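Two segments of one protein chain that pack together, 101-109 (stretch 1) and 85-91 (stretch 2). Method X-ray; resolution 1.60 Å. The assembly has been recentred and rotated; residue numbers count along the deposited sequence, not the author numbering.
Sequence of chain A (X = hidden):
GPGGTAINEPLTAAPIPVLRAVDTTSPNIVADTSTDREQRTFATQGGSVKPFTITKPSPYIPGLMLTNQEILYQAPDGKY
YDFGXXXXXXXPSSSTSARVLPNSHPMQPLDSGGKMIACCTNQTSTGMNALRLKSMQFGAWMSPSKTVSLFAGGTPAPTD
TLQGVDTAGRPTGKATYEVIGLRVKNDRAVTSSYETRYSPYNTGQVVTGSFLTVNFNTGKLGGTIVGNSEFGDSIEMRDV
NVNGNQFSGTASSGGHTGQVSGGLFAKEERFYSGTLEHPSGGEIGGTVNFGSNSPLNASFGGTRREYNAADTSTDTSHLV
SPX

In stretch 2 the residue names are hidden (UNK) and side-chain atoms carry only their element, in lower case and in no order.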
# COMPACT_ATOMS: atom_id res chain seq x y z
N LEU A 101 11.21 -7.57 9.67
CA LEU A 101 10.04 -6.82 10.07
C LEU A 101 9.36 -7.51 11.22
O LEU A 101 9.01 -8.71 11.15
CB LEU A 101 9.08 -6.65 8.87
CG LEU A 101 7.90 -5.71 9.08
CD1 LEU A 101 8.38 -4.25 9.27
CD2 LEU A 101 6.89 -5.81 7.92
N PRO A 102 9.14 -6.79 12.34
CA PRO A 102 8.38 -7.44 13.42
C PRO A 102 6.97 -7.82 12.94
O PRO A 102 6.44 -7.12 12.08
CB PRO A 102 8.31 -6.37 14.48
CG PRO A 102 9.43 -5.43 14.18
CD PRO A 102 9.56 -5.42 12.69
N ASN A 103 6.40 -8.88 13.46
CA ASN A 103 5.09 -9.33 13.00
C ASN A 103 3.89 -8.72 13.71
O ASN A 103 2.75 -8.98 13.33
CB ASN A 103 4.98 -10.84 13.04
CG ASN A 103 6.01 -11.53 12.16
OD1 ASN A 103 6.47 -11.00 11.16
ND2 ASN A 103 6.34 -12.74 12.52
N SER A 104 4.14 -7.92 14.76
CA SER A 104 3.09 -7.26 15.54
C SER A 104 3.54 -5.86 15.86
O SER A 104 4.75 -5.63 16.12
CB SER A 104 2.84 -8.05 16.84
OG SER A 104 1.76 -7.50 17.55
N HIS A 105 2.60 -4.91 15.82
CA HIS A 105 2.88 -3.48 15.96
C HIS A 105 1.75 -2.79 16.70
O HIS A 105 0.58 -3.10 16.51
CB HIS A 105 3.06 -2.77 14.61
CG HIS A 105 3.83 -3.57 13.61
ND1 HIS A 105 5.09 -3.23 13.21
CD2 HIS A 105 3.48 -4.66 12.88
CE1 HIS A 105 5.52 -4.10 12.32
NE2 HIS A 105 4.57 -4.99 12.12
N PRO A 106 2.09 -1.86 17.60
CA PRO A 106 1.03 -1.08 18.22
C PRO A 106 0.41 -0.06 17.24
O PRO A 106 1.12 0.51 16.43
CB PRO A 106 1.79 -0.33 19.34
CG PRO A 106 3.16 -0.13 18.80
CD PRO A 106 3.44 -1.40 18.00
N MET A 107 -0.89 0.16 17.32
CA MET A 107 -1.56 1.19 16.55
C MET A 107 -1.62 2.47 17.37
O MET A 107 -1.68 2.41 18.62
CB MET A 107 -2.97 0.74 16.21
CG MET A 107 -2.99 -0.59 15.44
SD MET A 107 -4.65 -1.15 14.98
CE MET A 107 -5.14 0.00 13.73
N GLN A 108 -1.59 3.60 16.72
CA GLN A 108 -1.63 4.87 17.45
C GLN A 108 -3.03 5.18 17.87
O GLN A 108 -3.96 5.19 17.06
CB GLN A 108 -1.07 6.00 16.62
CG GLN A 108 -0.98 7.32 17.43
CD GLN A 108 -0.29 8.47 16.73
OE1 GLN A 108 -0.11 8.48 15.51
NE2 GLN A 108 0.09 9.49 17.51
N PRO A 109 -3.24 5.51 19.19
CA PRO A 109 -4.58 5.97 19.55
C PRO A 109 -4.94 7.33 19.00
O PRO A 109 -4.08 8.17 18.83
CB PRO A 109 -4.51 6.05 21.09
CG PRO A 109 -3.11 6.31 21.36
CD PRO A 109 -2.30 5.58 20.31
N UNK A 85 4.94 10.09 12.53
CA UNK A 85 5.97 9.26 13.09
C UNK A 85 5.47 8.15 13.97
O UNK A 85 6.14 7.15 14.10
c UNK A 85 7.39 11.34 13.04
o UNK A 85 6.51 10.53 15.10
c UNK A 85 7.02 10.11 13.84
N UNK A 86 4.29 8.29 14.59
CA UNK A 86 3.79 7.30 15.55
C UNK A 86 2.67 6.36 15.05
O UNK A 86 2.28 5.44 15.77
c UNK A 86 5.20 7.89 18.32
o UNK A 86 7.41 10.41 19.73
c UNK A 86 4.52 10.03 17.54
c UNK A 86 3.25 8.01 16.79
c UNK A 86 4.33 8.66 17.58
c UNK A 86 6.39 9.83 19.00
c UNK A 86 5.54 10.63 18.26
c UNK A 86 6.22 8.47 19.05
N UNK A 87 2.12 6.62 13.86
CA UNK A 87 1.09 5.74 13.31
C UNK A 87 1.62 4.88 12.16
O UNK A 87 0.93 4.69 11.16
o UNK A 87 1.20 7.92 11.52
c UNK A 87 0.07 7.63 11.91
n UNK A 87 -1.02 8.21 11.43
c UNK A 87 -0.17 6.53 12.92
N UNK A 88 2.83 4.39 12.33
CA UNK A 88 3.45 3.49 11.36
C UNK A 88 3.94 2.22 11.98
O UNK A 88 4.02 2.09 13.18
o UNK A 88 5.66 4.47 11.57
c UNK A 88 4.21 5.38 9.97
c UNK A 88 4.62 4.17 10.64
N UNK A 89 4.26 1.26 11.13
CA UNK A 89 4.86 0.01 11.55
C UNK A 89 6.20 0.30 12.24
O UNK A 89 6.89 1.26 11.93
c UNK A 89 3.88 -1.30 9.56
c UNK A 89 2.90 -2.06 10.41
c UNK A 89 4.31 -2.14 8.35
c UNK A 89 5.12 -0.88 10.33
N UNK A 90 6.55 -0.57 13.16
CA UNK A 90 7.90 -0.63 13.70
C UNK A 90 8.90 -0.91 12.58
O UNK A 90 8.76 -1.89 11.83
c UNK A 90 7.02 -1.54 15.90
c UNK A 90 9.48 -1.74 15.33
c UNK A 90 8.04 -1.73 14.77
c UNK A 90 6.83 -2.78 16.77
N UNK A 91 9.93 -0.09 12.51
CA UNK A 91 11.06 -0.33 11.59
C UNK A 91 11.91 -1.55 12.01
O UNK A 91 12.13 -1.77 13.20
c UNK A 91 11.96 0.87 11.62
c UNK A 91 11.23 2.20 11.49
s UNK A 91 11.16 2.62 9.76
c UNK A 91 12.86 3.12 9.61
O HOH W 1 1.87 9.94 14.19
O HOH W 2 1.72 3.31 17.55
O HOH W 3 3.84 0.51 15.44

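Position 85 carries three side-chain atoms: a CB bearing one oxygen and one carbon. Its CA-to-CB bond points away from stretch 1, and the residue makes no contact there. This branched hydroxyl pattern is threonine, Thr85.

At position 86 one carbon leads to a six-membered ring of carbons that bears a single oxygen, eight side-chain atoms in all. Its CB lies 3.6 Å from NE2 of Gln108, while the end of the side chain leads away from stretch 1 and the residue remains exposed. The backbone is engaged as well: the carbonyl O at 86 comes within 3.5 Å of CB of Gln108. A phenol of this kind belongs to tyrosine, Tyr86.

Position 87 has two carbons, the second carrying one oxygen and one nitrogen. Its CB approaches OE1 of Gln108 to 3.2 Å. The backbone N at 87 is also near, 3.3 Å from OE1 of Gln108, but the angle is too poor for a hydrogen bond. Four atoms ending in a planar amide identify asparagine, Asn87, although the elements are needed to tell it from an acid.

Position 88 again shows a CB with one oxygen and one carbon, and its CA-to-CB bond points away from stretch 1. The residue is threonine. Its hydroxyl turns back to its own segment, where OG1 of Thr88 donates a weak hydrogen bond of 3.5 Å to the O of the residue at 89.

The side chain at 89 consists of four carbons, forked at the second, with one terminal carbon placed over a face of the His105 imidazole. The fork identifies leucine. CD2 of Leu89 sits 3.5 Å from the centroid of the His105 ring and 6° off the ring normal, a nearly vertical CH-pi contact.

Position 90 also has four carbons, but the fork is at the first and one arm is two carbons long. Its CA-to-CB bond points toward stretch 1; the short arm meets Pro102 and the end of the long arm meets Pro106. This defines isoleucine. CG2 of Ile90 packs 3.9 Å from CG of Pro102, and CD1 of Ile90 lies 3.9 Å from CD of Pro106, so the side chain spans two prolines.

At 91 the side chain is unbranched: two carbons, a sulfur and a terminal carbon. Its CA-to-CB bond points away, and no atom of the residue contacts stretch 1. The residue is methionine, Met91.

His105 is central to the contact. While Leu89 covers one face of its ring, the edge receives the one direct hydrogen bond between the segments, from N of Ile90 to ND1 of His105 at 3.0 Å. ND1 acts as the acceptor in this bond. Water supplies further links: water 2 donates to O of Tyr86 and O of Pro106, and water 3 to O of Thr88 and the same Pro106 oxygen. Apolar packing, one ring-centred anchor and bridging solvent thus link the segments, whereas the buried O of Ile90 finds no polar partner.

Stretch 2, residues 85-91: TYNTLIM
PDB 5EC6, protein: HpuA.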